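Local coordinates for protein myosin-4 (Saccharomyces cerevisiae, PDB 3MMI) that moves particular mRNAs such as ASH1 into the bud as an actin-based type V motor, recruited to this cargo through SHE3, at residues 36-41 and 102-107; 61-66 and 116-121; 158-163 and 192-197; 287-292 and 325-330. One frame throughout, in Å; residues are numbered along the deposited sequence.

Interaction 1 (36-41 and 102-107)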
loop_
_atom_site.group_PDB
_atom_site.type_symbol
_atom_site.label_atom_id
_atom_site.label_comp_id
_atom_site.label_asym_id
_atom_site.label_seq_id
_atom_site.Cartn_x
_atom_site.Cartn_y
_atom_site.Cartn_z
ATOM N N GLY A 36 -3.849 4.024 -29.913
ATOM C CA GLY A 36 -2.713 4.399 -30.706
ATOM C C GLY A 36 -1.554 4.860 -29.879
ATOM O O GLY A 36 -0.403 4.763 -30.303
ATOM N N TYR A 37 -1.833 5.395 -28.692
ATOM C CA TYR A 37 -0.739 5.964 -27.926
ATOM C C TYR A 37 -0.377 5.360 -26.577
ATOM O O TYR A 37 0.842 5.352 -26.209
ATOM C CB TYR A 37 -0.960 7.451 -27.633
ATOM C CG TYR A 37 0.091 8.041 -26.702
ATOM C CD1 TYR A 37 1.445 8.124 -27.093
ATOM C CD2 TYR A 37 -0.254 8.489 -25.429
ATOM C CE1 TYR A 37 2.409 8.653 -26.240
ATOM C CE2 TYR A 37 0.697 9.019 -24.579
ATOM C CZ TYR A 37 2.020 9.093 -24.980
ATOM O OH TYR A 37 2.945 9.625 -24.121
ATOM N N LEU A 38 -1.387 4.942 -25.811
ATOM C CA LEU A 38 -1.151 4.530 -24.439
ATOM C C LEU A 38 -1.002 3.029 -24.338
ATOM O O LEU A 38 -0.114 2.563 -23.605
ATOM C CB LEU A 38 -2.274 4.996 -23.478
ATOM C CG LEU A 38 -2.435 6.483 -22.965
ATOM C CD1 LEU A 38 -3.897 6.845 -22.435
ATOM C CD2 LEU A 38 -1.268 6.947 -22.142
ATOM N N LYS A 39 -1.878 2.274 -25.046
ATOM C CA LYS A 39 -1.826 0.800 -25.031
ATOM C C LYS A 39 -0.498 0.386 -25.647
ATOM O O LYS A 39 -0.115 -0.792 -25.597
ATOM C CB LYS A 39 -2.974 0.188 -25.848
ATOM C CG LYS A 39 -4.344 -0.009 -25.074
ATOM C CD LYS A 39 -5.091 -1.156 -25.894
ATOM C CE LYS A 39 -6.624 -1.311 -25.490
ATOM N NZ LYS A 39 -6.890 -1.377 -24.010
ATOM N N LYS A 40 0.189 1.341 -26.261
ATOM C CA LYS A 40 1.423 1.036 -26.969
ATOM C C LYS A 40 2.592 1.870 -26.471
ATOM O O LYS A 40 3.580 2.047 -27.183
ATOM N N VAL A 41 2.487 2.382 -25.249
ATOM C CA VAL A 41 3.580 3.167 -24.700
ATOM C C VAL A 41 4.561 2.286 -23.989
ATOM O O VAL A 41 4.687 2.439 -22.794
ATOM C CB VAL A 41 3.111 4.236 -23.640
ATOM C CG1 VAL A 41 4.293 4.698 -22.779
ATOM C CG2 VAL A 41 2.529 5.447 -24.308
ATOM N N ILE A 102 4.875 2.062 -11.471
ATOM C CA ILE A 102 5.362 3.373 -11.116
ATOM C C ILE A 102 5.236 4.424 -12.197
ATOM O O ILE A 102 4.828 5.525 -11.915
ATOM C CB ILE A 102 6.816 3.329 -10.605
ATOM C CG1 ILE A 102 6.868 2.568 -9.272
ATOM C CG2 ILE A 102 7.313 4.722 -10.297
ATOM C CD1 ILE A 102 8.359 2.011 -8.934
ATOM N N PHE A 103 5.599 4.077 -13.446
ATOM C CA PHE A 103 5.477 5.020 -14.571
ATOM C C PHE A 103 4.014 5.496 -14.655
ATOM O O PHE A 103 3.762 6.656 -14.630
ATOM C CB PHE A 103 5.844 4.292 -15.874
ATOM C CG PHE A 103 5.585 5.102 -17.107
ATOM C CD1 PHE A 103 6.442 6.154 -17.438
ATOM C CD2 PHE A 103 4.505 4.813 -17.946
ATOM C CE1 PHE A 103 6.212 6.912 -18.598
ATOM C CE2 PHE A 103 4.298 5.556 -19.086
ATOM C CZ PHE A 103 5.143 6.601 -19.416
ATOM N N TRP A 104 3.067 4.558 -14.715
ATOM C CA TRP A 104 1.649 4.901 -14.914
ATOM C C TRP A 104 1.119 5.719 -13.704
ATOM O O TRP A 104 0.430 6.745 -13.866
ATOM C CB TRP A 104 0.799 3.635 -15.222
ATOM C CG TRP A 104 1.155 3.081 -16.667
ATOM C CD1 TRP A 104 1.759 1.879 -16.990
ATOM C CD2 TRP A 104 0.942 3.762 -17.920
ATOM N NE1 TRP A 104 1.895 1.769 -18.356
ATOM C CE2 TRP A 104 1.414 2.910 -18.950
ATOM C CE3 TRP A 104 0.392 5.000 -18.270
ATOM C CZ2 TRP A 104 1.350 3.274 -20.320
ATOM C CZ3 TRP A 104 0.309 5.356 -19.611
ATOM C CH2 TRP A 104 0.794 4.496 -20.623
ATOM N N LEU A 105 1.509 5.311 -12.499
ATOM C CA LEU A 105 0.963 5.915 -11.317
ATOM C C LEU A 105 1.543 7.278 -11.152
ATOM O O LEU A 105 0.851 8.206 -10.782
ATOM C CB LEU A 105 1.186 5.099 -10.067
ATOM C CG LEU A 105 0.197 3.913 -9.977
ATOM C CD1 LEU A 105 0.642 2.801 -9.092
ATOM C CD2 LEU A 105 -1.241 4.356 -9.659
ATOM N N SER A 106 2.804 7.420 -11.483
ATOM C CA SER A 106 3.379 8.734 -11.468
ATOM C C SER A 106 2.694 9.714 -12.409
ATOM O O SER A 106 2.514 10.864 -12.040
ATOM C CB SER A 106 4.854 8.662 -11.838
ATOM O OG SER A 106 5.345 9.976 -11.634
ATOM N N ASN A 107 2.260 9.231 -13.599
ATOM C CA ASN A 107 1.504 10.039 -14.577
ATOM C C ASN A 107 0.086 10.373 -14.032
ATOM O O ASN A 107 -0.320 11.507 -14.042
ATOM C CB ASN A 107 1.479 9.337 -15.965
ATOM C CG ASN A 107 2.740 9.705 -16.845
ATOM O OD1 ASN A 107 2.762 10.756 -17.492
ATOM N ND2 ASN A 107 3.770 8.839 -16.833
#
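L38 and W104 mark the closest backbone approach, with the CA of L38 9.9 Å from the CA of W104, so the gap between the two segments is bridged by long side chains. At the end of helix 26-37 the chain folds into a type I beta turn from L38 to V41, closed by the bond from V41 N to L38 O, while 102-107 is a regular part of helix 97-108. This is turn-on-helix packing in the all-helical globular tail of a type V myosin, the dilute domain.

The indole is the bridge. W104 has CG anti to its carbonyl carbon (chi1 -70°), which sends the six-membered ring out to the turn. There L38 brings its CD2 methyl to the rim of the ring, near its plane, 3.4 Å from CZ3 of W104. V41 CB approaches the six-membered ring obliquely, 3.8 Å from W104 CH2, and the CG1 branch of V41 reaches CE2 of F103 at 3.8 Å. The F103 ring in turn directs its CD2 over the centre of one indole face. V85, I88 and V89 of helix 71-91 also touch the indole. Shortening W104 to an alanine would probably leave the L38 methyl and V41 CB without their partner and open a gap between turn and helix.

F103 has a second neighbour on its own helix. N107 ND2 sits above the F103 ring, offset toward its rim, and donates to F103 O at 3.1 Å, while N107 N reaches that same oxygen from the opposite face of the carbonyl plane.

Interaction 2 (61-66 and 116-121)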
loop_
_atom_site.group_PDB
_atom_site.type_symbol
_atom_site.label_atom_id
_atom_site.label_comp_id
_atom_site.label_asym_id
_atom_site.label_seq_id
_atom_site.Cartn_x
_atom_site.Cartn_y
_atom_site.Cartn_z
ATOM N N VAL A 61 -5.557 17.304 -24.003
ATOM C CA VAL A 61 -6.867 17.099 -24.603
ATOM C C VAL A 61 -7.917 17.615 -23.611
ATOM O O VAL A 61 -8.796 18.416 -23.980
ATOM C CB VAL A 61 -7.146 15.631 -24.935
ATOM C CG1 VAL A 61 -8.549 15.449 -25.390
ATOM C CG2 VAL A 61 -6.198 15.119 -25.979
ATOM N N VAL A 62 -7.833 17.152 -22.350
ATOM C CA VAL A 62 -8.803 17.618 -21.332
ATOM C C VAL A 62 -8.863 19.115 -21.207
ATOM O O VAL A 62 -9.974 19.688 -21.200
ATOM C CB VAL A 62 -8.514 17.082 -19.898
ATOM C CG1 VAL A 62 -9.422 17.713 -18.908
ATOM C CG2 VAL A 62 -8.593 15.565 -19.861
ATOM N N SER A 63 -7.706 19.762 -21.046
ATOM C CA SER A 63 -7.807 21.228 -21.035
ATOM C C SER A 63 -8.323 21.937 -22.298
ATOM O O SER A 63 -9.004 22.938 -22.142
ATOM C CB SER A 63 -6.617 21.952 -20.442
ATOM O OG SER A 63 -5.711 22.255 -21.418
ATOM N N SER A 64 -8.081 21.406 -23.502
ATOM C CA SER A 64 -8.714 22.009 -24.714
ATOM C C SER A 64 -10.219 21.895 -24.568
ATOM O O SER A 64 -10.925 22.885 -24.570
ATOM C CB SER A 64 -8.230 21.342 -26.026
ATOM O OG SER A 64 -8.866 21.927 -27.156
ATOM N N LEU A 65 -10.692 20.678 -24.372
ATOM C CA LEU A 65 -12.110 20.404 -24.212
ATOM C C LEU A 65 -12.783 21.271 -23.159
ATOM O O LEU A 65 -13.890 21.721 -23.360
ATOM C CB LEU A 65 -12.334 18.941 -23.893
ATOM C CG LEU A 65 -12.100 17.933 -25.004
ATOM C CD1 LEU A 65 -12.008 16.534 -24.404
ATOM C CD2 LEU A 65 -13.267 17.945 -26.027
ATOM N N VAL A 66 -12.101 21.540 -22.055
ATOM C CA VAL A 66 -12.761 22.265 -20.962
ATOM C C VAL A 66 -12.876 23.719 -21.309
ATOM O O VAL A 66 -13.871 24.384 -20.989
ATOM C CB VAL A 66 -11.996 22.139 -19.553
ATOM C CG1 VAL A 66 -12.407 23.247 -18.568
ATOM C CG2 VAL A 66 -12.194 20.751 -18.938
ATOM N N ALA A 116 -7.229 20.775 -10.123
ATOM C CA ALA A 116 -7.177 21.886 -9.145
ATOM C C ALA A 116 -6.561 23.096 -9.753
ATOM O O ALA A 116 -7.077 24.218 -9.508
ATOM C CB ALA A 116 -6.397 21.515 -7.874
ATOM N N ASN A 117 -5.449 22.917 -10.510
ATOM C CA ASN A 117 -4.869 24.072 -11.234
ATOM C C ASN A 117 -5.722 24.584 -12.444
ATOM O O ASN A 117 -5.626 25.709 -12.813
ATOM C CB ASN A 117 -3.366 23.906 -11.635
ATOM C CG ASN A 117 -2.738 25.268 -12.204
ATOM O OD1 ASN A 117 -2.566 25.451 -13.435
ATOM N ND2 ASN A 117 -2.501 26.234 -11.297
ATOM N N GLN A 118 -6.531 23.749 -13.072
ATOM C CA GLN A 118 -7.372 24.244 -14.127
ATOM C C GLN A 118 -8.352 25.214 -13.524
ATOM O O GLN A 118 -8.792 26.142 -14.150
ATOM C CB GLN A 118 -8.103 23.117 -14.831
ATOM C CG GLN A 118 -7.252 22.506 -15.860
ATOM C CD GLN A 118 -7.044 23.395 -17.057
ATOM O OE1 GLN A 118 -5.933 23.830 -17.351
ATOM N NE2 GLN A 118 -8.132 23.628 -17.788
ATOM N N LYS A 119 -8.738 25.005 -12.289
ATOM C CA LYS A 119 -9.919 25.682 -11.883
ATOM C C LYS A 119 -9.544 27.062 -11.392
ATOM O O LYS A 119 -10.350 28.030 -11.363
ATOM C CB LYS A 119 -10.740 24.818 -10.922
ATOM C CG LYS A 119 -10.364 24.822 -9.494
ATOM C CD LYS A 119 -11.585 24.295 -8.752
ATOM C CE LYS A 119 -11.214 23.261 -7.682
ATOM N NZ LYS A 119 -10.817 21.882 -8.286
ATOM N N THR A 120 -8.261 27.167 -11.125
ATOM C CA THR A 120 -7.699 28.413 -10.704
ATOM C C THR A 120 -7.867 29.551 -11.757
ATOM O O THR A 120 -7.700 30.735 -11.411
ATOM C CB THR A 120 -6.208 28.292 -10.325
ATOM O OG1 THR A 120 -5.653 29.600 -10.332
ATOM C CG2 THR A 120 -5.437 27.573 -11.351
ATOM N N LEU A 121 -8.217 29.190 -13.006
ATOM C CA LEU A 121 -8.318 30.190 -14.109
ATOM C C LEU A 121 -9.774 30.460 -14.478
ATOM O O LEU A 121 -10.052 31.257 -15.385
ATOM C CB LEU A 121 -7.664 29.604 -15.368
ATOM C CG LEU A 121 -6.730 28.404 -15.202
ATOM C CD1 LEU A 121 -6.137 27.947 -16.577
ATOM C CD2 LEU A 121 -5.651 28.801 -14.214
#
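Q118 lays its terminal amide against S63, and this pair makes most of the contact between helix 53-67 and helix 111-119. All three outer atoms of the amide group touch one carbon. S63 CB lies 3.5 Å from NE2 of Q118, and 3.7 Å separate it from Q118 OE1. The hydroxyl takes no part in this: S63 OG stands 4.4 Å from Q118 OE1, too far for a hydrogen bond. One helical turn further along, V66 turns its CG1 methyl to Q118 NE2 at a looser 4.4 Å.

The CA of S63 is 7.6 Å from the CA of Q118, and a bend at chi2 (-71°) turns the amide so that it lies against the serine. Around this pair, F114 of helix 111-119 packs on S63 and V62, whereas L138 of helix 132-168 touches Q118. K119, the next residue, is tied to that long helix by a salt bridge from its NZ to E142 OE1. The contact is thus one side of a small helical bundle at the N-terminal end of the globular tail.

A glycine in place of Q118 removes the amide, which would probably leave S63 CB without its neighbour and open a gap between the two helices.

In this contact a polar group serves by its shape. The amide meets the serine methylene by van der Waals contact, with the V66 methyl more loosely beside it, so its fit depends on shape more than on any directional bond to the facing helix.

Interaction 3 (158-163 and 192-197)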
loop_
_atom_site.group_PDB
_atom_site.type_symbol
_atom_site.label_atom_id
_atom_site.label_comp_id
_atom_site.label_asym_id
_atom_site.label_seq_id
_atom_site.Cartn_x
_atom_site.Cartn_y
_atom_site.Cartn_z
ATOM N N VAL A 158 -0.286 -3.978 -3.773
ATOM C CA VAL A 158 -0.318 -5.313 -3.140
ATOM C C VAL A 158 0.240 -6.289 -4.116
ATOM O O VAL A 158 1.002 -7.179 -3.749
ATOM C CB VAL A 158 -1.747 -5.770 -2.604
ATOM C CG1 VAL A 158 -2.374 -4.645 -1.785
ATOM C CG2 VAL A 158 -2.649 -6.138 -3.813
ATOM N N LYS A 159 -0.147 -6.181 -5.377
ATOM C CA LYS A 159 0.407 -7.142 -6.372
ATOM C C LYS A 159 1.924 -6.974 -6.457
ATOM O O LYS A 159 2.737 -7.948 -6.418
ATOM C CB LYS A 159 -0.196 -6.924 -7.735
ATOM C CG LYS A 159 0.376 -7.851 -8.779
ATOM C CD LYS A 159 -0.359 -7.634 -10.138
ATOM C CE LYS A 159 0.518 -8.102 -11.375
ATOM N NZ LYS A 159 0.535 -7.125 -12.574
ATOM N N PHE A 160 2.339 -5.712 -6.527
ATOM C CA PHE A 160 3.781 -5.459 -6.516
ATOM C C PHE A 160 4.438 -6.047 -5.278
ATOM O O PHE A 160 5.391 -6.847 -5.389
ATOM C CB PHE A 160 4.090 -3.988 -6.606
ATOM C CG PHE A 160 5.499 -3.688 -6.440
ATOM C CD1 PHE A 160 6.449 -4.312 -7.231
ATOM C CD2 PHE A 160 5.924 -2.802 -5.481
ATOM C CE1 PHE A 160 7.819 -4.057 -7.095
ATOM C CE2 PHE A 160 7.336 -2.524 -5.321
ATOM C CZ PHE A 160 8.256 -3.168 -6.143
ATOM N N MET A 161 3.931 -5.712 -4.097
ATOM C CA MET A 161 4.521 -6.256 -2.847
ATOM C C MET A 161 4.444 -7.753 -2.579
ATOM O O MET A 161 5.339 -8.311 -1.898
ATOM C CB MET A 161 3.954 -5.496 -1.609
ATOM C CG MET A 161 4.632 -4.124 -1.430
ATOM S SD MET A 161 6.435 -4.321 -1.437
ATOM C CE MET A 161 6.986 -2.809 -2.006
ATOM N N LYS A 162 3.413 -8.412 -3.112
ATOM C CA LYS A 162 3.366 -9.903 -3.103
ATOM C C LYS A 162 4.670 -10.463 -3.804
ATOM O O LYS A 162 5.377 -11.301 -3.240
ATOM C CB LYS A 162 2.098 -10.400 -3.852
ATOM C CG LYS A 162 1.959 -11.915 -3.895
ATOM N N HIS A 163 4.929 -9.982 -5.015
ATOM C CA HIS A 163 6.069 -10.435 -5.801
ATOM C C HIS A 163 7.393 -10.082 -5.136
ATOM O O HIS A 163 8.277 -10.929 -5.008
ATOM C CB HIS A 163 6.017 -9.844 -7.211
ATOM N N PHE A 192 18.158 -4.468 1.092
ATOM C CA PHE A 192 18.636 -3.075 0.980
ATOM C C PHE A 192 18.908 -2.590 -0.443
ATOM O O PHE A 192 18.551 -1.450 -0.812
ATOM C CB PHE A 192 19.850 -2.851 1.839
ATOM C CG PHE A 192 19.578 -3.014 3.309
ATOM C CD1 PHE A 192 18.304 -2.778 3.839
ATOM C CD2 PHE A 192 20.583 -3.457 4.171
ATOM C CE1 PHE A 192 18.040 -2.912 5.229
ATOM C CE2 PHE A 192 20.296 -3.604 5.575
ATOM C CZ PHE A 192 18.964 -3.315 6.067
ATOM N N THR A 193 19.375 -3.516 -1.274
ATOM C CA THR A 193 19.548 -3.241 -2.670
ATOM C C THR A 193 18.223 -3.077 -3.382
ATOM O O THR A 193 18.067 -2.153 -4.239
ATOM C CB THR A 193 20.442 -4.336 -3.337
ATOM O OG1 THR A 193 21.743 -4.202 -2.756
ATOM C CG2 THR A 193 20.541 -4.115 -4.804
ATOM N N PHE A 194 17.272 -3.929 -3.020
ATOM C CA PHE A 194 15.943 -3.839 -3.609
ATOM C C PHE A 194 15.255 -2.489 -3.310
ATOM O O PHE A 194 14.632 -1.891 -4.179
ATOM C CB PHE A 194 15.044 -4.992 -3.177
ATOM C CG PHE A 194 13.574 -4.742 -3.512
ATOM C CD1 PHE A 194 13.075 -5.129 -4.691
ATOM C CD2 PHE A 194 12.720 -4.077 -2.611
ATOM C CE1 PHE A 194 11.757 -4.939 -5.022
ATOM C CE2 PHE A 194 11.362 -3.846 -2.923
ATOM C CZ PHE A 194 10.888 -4.267 -4.156
ATOM N N LEU A 195 15.359 -2.031 -2.078
ATOM C CA LEU A 195 14.763 -0.789 -1.654
ATOM C C LEU A 195 15.500 0.409 -2.229
ATOM O O LEU A 195 14.844 1.413 -2.546
ATOM C CB LEU A 195 14.799 -0.630 -0.115
ATOM C CG LEU A 195 13.857 -1.637 0.599
ATOM C CD1 LEU A 195 13.981 -1.584 2.102
ATOM C CD2 LEU A 195 12.364 -1.453 0.113
ATOM N N ASN A 196 16.850 0.294 -2.352
ATOM C CA ASN A 196 17.605 1.372 -3.097
ATOM C C ASN A 196 17.178 1.434 -4.571
ATOM O O ASN A 196 17.075 2.462 -5.129
ATOM C CB ASN A 196 19.162 1.188 -3.041
ATOM C CG ASN A 196 19.741 1.351 -1.637
ATOM O OD1 ASN A 196 20.651 0.602 -1.231
ATOM N ND2 ASN A 196 19.190 2.251 -0.880
ATOM N N GLU A 197 16.868 0.279 -5.137
ATOM C CA GLU A 197 16.464 0.223 -6.516
ATOM C C GLU A 197 15.011 0.643 -6.692
ATOM O O GLU A 197 14.657 1.255 -7.689
ATOM C CB GLU A 197 16.758 -1.171 -7.112
ATOM C CG GLU A 197 18.291 -1.376 -7.306
ATOM C CD GLU A 197 18.700 -2.776 -7.782
ATOM O OE1 GLU A 197 17.816 -3.604 -8.126
ATOM O OE2 GLU A 197 19.890 -3.053 -7.780
#
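F160 and F194 meet rim to rim, one phenyl group reaching out from each helix, and their two rings carry most of the contact between 158-163 and 192-197. In this aromatic interaction neither ring lies over the other: the centroids are 6.0 Å apart and the planes are inclined by 25°. The touching point is the pair of para carbons, with F160 CZ 3.5 Å from F194 CZ. Relative to the F194 ring, F160 CZ comes in at the edge, near its plane, and F194 CE1 is a further neighbour at 4.1 Å from F160 CZ. On both residues CG stands anti to the backbone N (chi1 173° in F160 and 167° in F194), which points each ring off its helix and brings the two together from opposite directions.

Apolar packing beyond this pair is slight; the M161 side chain comes closer to 192-197 than its backbone does, yet stops 4.6 Å short of it.

Backbone bonds keep both segments helical, among them N196 N to F192 O at 2.9 Å.

Further rings extend the aromatic cluster: F160 also meets W156, almost parallel to it, and F198. The contact joins the long helix 132-168 to helix 185-204 near the middle of the globular tail, with F160 leaning on T97 and M98 of helix 97-108 and M161 resting on T219 and Y222 of helix 209-234.

Interaction 4 (287-292 and 325-330)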
loop_
_atom_site.group_PDB
_atom_site.type_symbol
_atom_site.label_atom_id
_atom_site.label_comp_id
_atom_site.label_asym_id
_atom_site.label_seq_id
_atom_site.Cartn_x
_atom_site.Cartn_y
_atom_site.Cartn_z
ATOM N N GLU A 287 -2.573 -8.568 36.102
ATOM C CA GLU A 287 -1.659 -7.890 35.173
ATOM C C GLU A 287 -2.066 -7.851 33.763
ATOM O O GLU A 287 -1.918 -6.770 33.170
ATOM C CB GLU A 287 -0.297 -8.523 35.183
ATOM C CG GLU A 287 -0.021 -8.987 36.492
ATOM C CD GLU A 287 1.351 -9.585 36.634
ATOM O OE1 GLU A 287 1.651 -10.641 35.957
ATOM O OE2 GLU A 287 2.103 -8.999 37.460
ATOM N N PHE A 288 -2.621 -9.019 33.260
ATOM C CA PHE A 288 -3.052 -9.181 31.880
ATOM C C PHE A 288 -4.132 -8.179 31.616
ATOM O O PHE A 288 -4.138 -7.628 30.535
ATOM C CB PHE A 288 -3.494 -10.641 31.606
ATOM C CG PHE A 288 -3.864 -10.894 30.202
ATOM C CD1 PHE A 288 -2.886 -11.327 29.327
ATOM C CD2 PHE A 288 -5.128 -10.645 29.732
ATOM C CE1 PHE A 288 -3.128 -11.545 28.047
ATOM C CE2 PHE A 288 -5.368 -10.899 28.297
ATOM C CZ PHE A 288 -4.342 -11.323 27.481
ATOM N N LYS A 289 -5.072 -8.009 32.569
ATOM C CA LYS A 289 -6.259 -7.186 32.311
ATOM C C LYS A 289 -5.789 -5.776 32.221
ATOM O O LYS A 289 -6.211 -4.974 31.385
ATOM C CB LYS A 289 -7.318 -7.291 33.426
ATOM C CG LYS A 289 -8.374 -8.480 33.212
ATOM C CD LYS A 289 -9.180 -8.837 34.446
ATOM C CE LYS A 289 -10.482 -8.068 34.556
ATOM N NZ LYS A 289 -11.626 -9.007 34.972
ATOM N N LEU A 290 -4.825 -5.505 33.072
ATOM C CA LEU A 290 -4.190 -4.185 33.058
ATOM C C LEU A 290 -3.516 -3.861 31.745
ATOM O O LEU A 290 -3.676 -2.742 31.229
ATOM C CB LEU A 290 -3.204 -3.988 34.199
ATOM C CG LEU A 290 -3.617 -3.559 35.585
ATOM C CD1 LEU A 290 -2.408 -2.778 36.094
ATOM C CD2 LEU A 290 -4.874 -2.650 35.579
ATOM N N LEU A 291 -2.865 -4.879 31.174
ATOM C CA LEU A 291 -2.235 -4.702 29.866
ATOM C C LEU A 291 -3.147 -4.681 28.667
ATOM O O LEU A 291 -2.942 -3.810 27.789
ATOM C CB LEU A 291 -1.089 -5.651 29.726
ATOM C CG LEU A 291 0.101 -5.282 30.636
ATOM C CD1 LEU A 291 1.148 -6.380 30.768
ATOM C CD2 LEU A 291 0.850 -4.046 30.158
ATOM N N PHE A 292 -4.217 -5.504 28.625
ATOM C CA PHE A 292 -4.972 -5.691 27.345
ATOM C C PHE A 292 -6.463 -5.329 27.304
ATOM O O PHE A 292 -7.092 -5.320 26.214
ATOM C CB PHE A 292 -4.794 -7.149 26.949
ATOM C CG PHE A 292 -3.353 -7.508 26.710
ATOM C CD1 PHE A 292 -2.735 -7.148 25.487
ATOM C CD2 PHE A 292 -2.619 -8.192 27.711
ATOM C CE1 PHE A 292 -1.364 -7.487 25.257
ATOM C CE2 PHE A 292 -1.265 -8.535 27.505
ATOM C CZ PHE A 292 -0.612 -8.171 26.273
ATOM N N LEU A 325 -5.633 -17.864 29.425
ATOM C CA LEU A 325 -6.205 -18.554 28.211
ATOM C C LEU A 325 -7.753 -18.531 28.294
ATOM O O LEU A 325 -8.468 -18.157 27.385
ATOM C CB LEU A 325 -5.668 -19.979 28.106
ATOM C CG LEU A 325 -4.195 -20.069 27.758
ATOM C CD1 LEU A 325 -3.778 -21.529 27.772
ATOM C CD2 LEU A 325 -3.819 -19.360 26.447
ATOM N N ASN A 326 -8.223 -18.840 29.482
ATOM C CA ASN A 326 -9.615 -18.866 29.863
ATOM C C ASN A 326 -10.391 -17.565 29.752
ATOM O O ASN A 326 -11.387 -17.511 29.121
ATOM C CB ASN A 326 -9.697 -19.382 31.270
ATOM C CG ASN A 326 -10.967 -20.053 31.549
ATOM O OD1 ASN A 326 -11.849 -19.518 32.201
ATOM N ND2 ASN A 326 -11.078 -21.253 31.072
ATOM N N TYR A 327 -9.908 -16.542 30.414
ATOM C CA TYR A 327 -10.390 -15.144 30.231
ATOM C C TYR A 327 -10.426 -14.650 28.771
ATOM O O TYR A 327 -11.399 -14.157 28.302
ATOM C CB TYR A 327 -9.459 -14.219 31.072
ATOM C CG TYR A 327 -9.820 -12.769 30.942
ATOM C CD1 TYR A 327 -11.086 -12.340 31.359
ATOM C CD2 TYR A 327 -8.967 -11.860 30.307
ATOM C CE1 TYR A 327 -11.494 -11.000 31.210
ATOM C CE2 TYR A 327 -9.344 -10.441 30.228
ATOM C CZ TYR A 327 -10.587 -10.052 30.715
ATOM O OH TYR A 327 -11.092 -8.761 30.594
ATOM N N LEU A 328 -9.376 -14.879 28.030
ATOM C CA LEU A 328 -9.461 -14.617 26.524
ATOM C C LEU A 328 -10.565 -15.286 25.800
ATOM O O LEU A 328 -11.240 -14.640 25.034
ATOM C CB LEU A 328 -8.095 -14.912 25.868
ATOM C CG LEU A 328 -7.005 -13.808 25.949
ATOM C CD1 LEU A 328 -5.650 -14.365 25.568
ATOM C CD2 LEU A 328 -7.366 -12.604 25.102
ATOM N N ALA A 329 -10.708 -16.620 26.046
ATOM C CA ALA A 329 -11.854 -17.464 25.486
ATOM C C ALA A 329 -13.144 -16.758 25.759
ATOM O O ALA A 329 -13.947 -16.462 24.857
ATOM C CB ALA A 329 -11.779 -18.934 26.091
ATOM N N ASN A 330 -13.363 -16.435 27.019
ATOM C CA ASN A 330 -14.615 -15.697 27.391
ATOM C C ASN A 330 -14.850 -14.367 26.770
ATOM O O ASN A 330 -15.962 -14.020 26.355
ATOM C CB ASN A 330 -14.623 -15.578 28.913
ATOM C CG ASN A 330 -15.242 -16.818 29.609
ATOM O OD1 ASN A 330 -14.583 -17.445 30.455
ATOM N ND2 ASN A 330 -16.450 -17.190 29.207
#
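Y327 and K289 sit where helix 322-338 passes helix 285-292, and the CA atoms of Y327 and K289, 9.2 Å apart, are the nearest across the two segments. This is helix-helix packing in the all-helical globular tail of a type V myosin, far from the N-terminal helices. The segment axes come within 11.6 Å and cross at -44°, a spacing that side chains, chiefly two aromatic ones, fill.

The tyrosine can be followed outward. From CB, its CG lies anti to the backbone N (chi1 178°), so the ring leaves the helix toward 287-292. At the first ring positions CD2 presents an edge to F288, 4.1 Å from F288 CD2. Farther out, CE2 and CZ meet the lysine: K289 CG lies 3.7 Å from Y327 CZ, and K289 CD continues over one face of the ring. At the tip, Y327 OH lies 3.8 Å from K289 CG, but its hydrogen bond goes to D293 OD1, just beyond helix 285-292.

F288 packs alongside, its CZ 3.8 Å from L328 CD1, the two side chains meeting at about a right angle. F292, one turn on, lays CD2 over the centre of one F288 face at 3.4 Å above its plane, and L307 of helix 300-308 touches both F288 and L328.

The chemistry is graded. Phenyl, leucine and the body of the tyrosine ring make an apolar seam, the lysine methylenes extend it over the tyrosine face, and the polar phenol oxygen lies at the ring's end, where its bond to D293 probably limits how far the ring can shift.

Overall arrangement
From the N terminus, the chain leaves helix 26-37 in the turn of interaction 1 and enters helix 53-67, where interaction 2 opens before the first has closed. Interaction 1 closes on helix 97-108 and interaction 2 on helix 111-119, so the two loops cross and interlock the N-terminal helices, with centres 21 Å apart. Helix 132-168 then runs on from this bundle, packing beside both contacts, and its later part opens interaction 3, which closes a short loop onto helix 185-204. Interaction 4 follows in series, joining helices 285-292 and 322-338 on the other side of the chain's centre, about 58 Å from interaction 2 between centres.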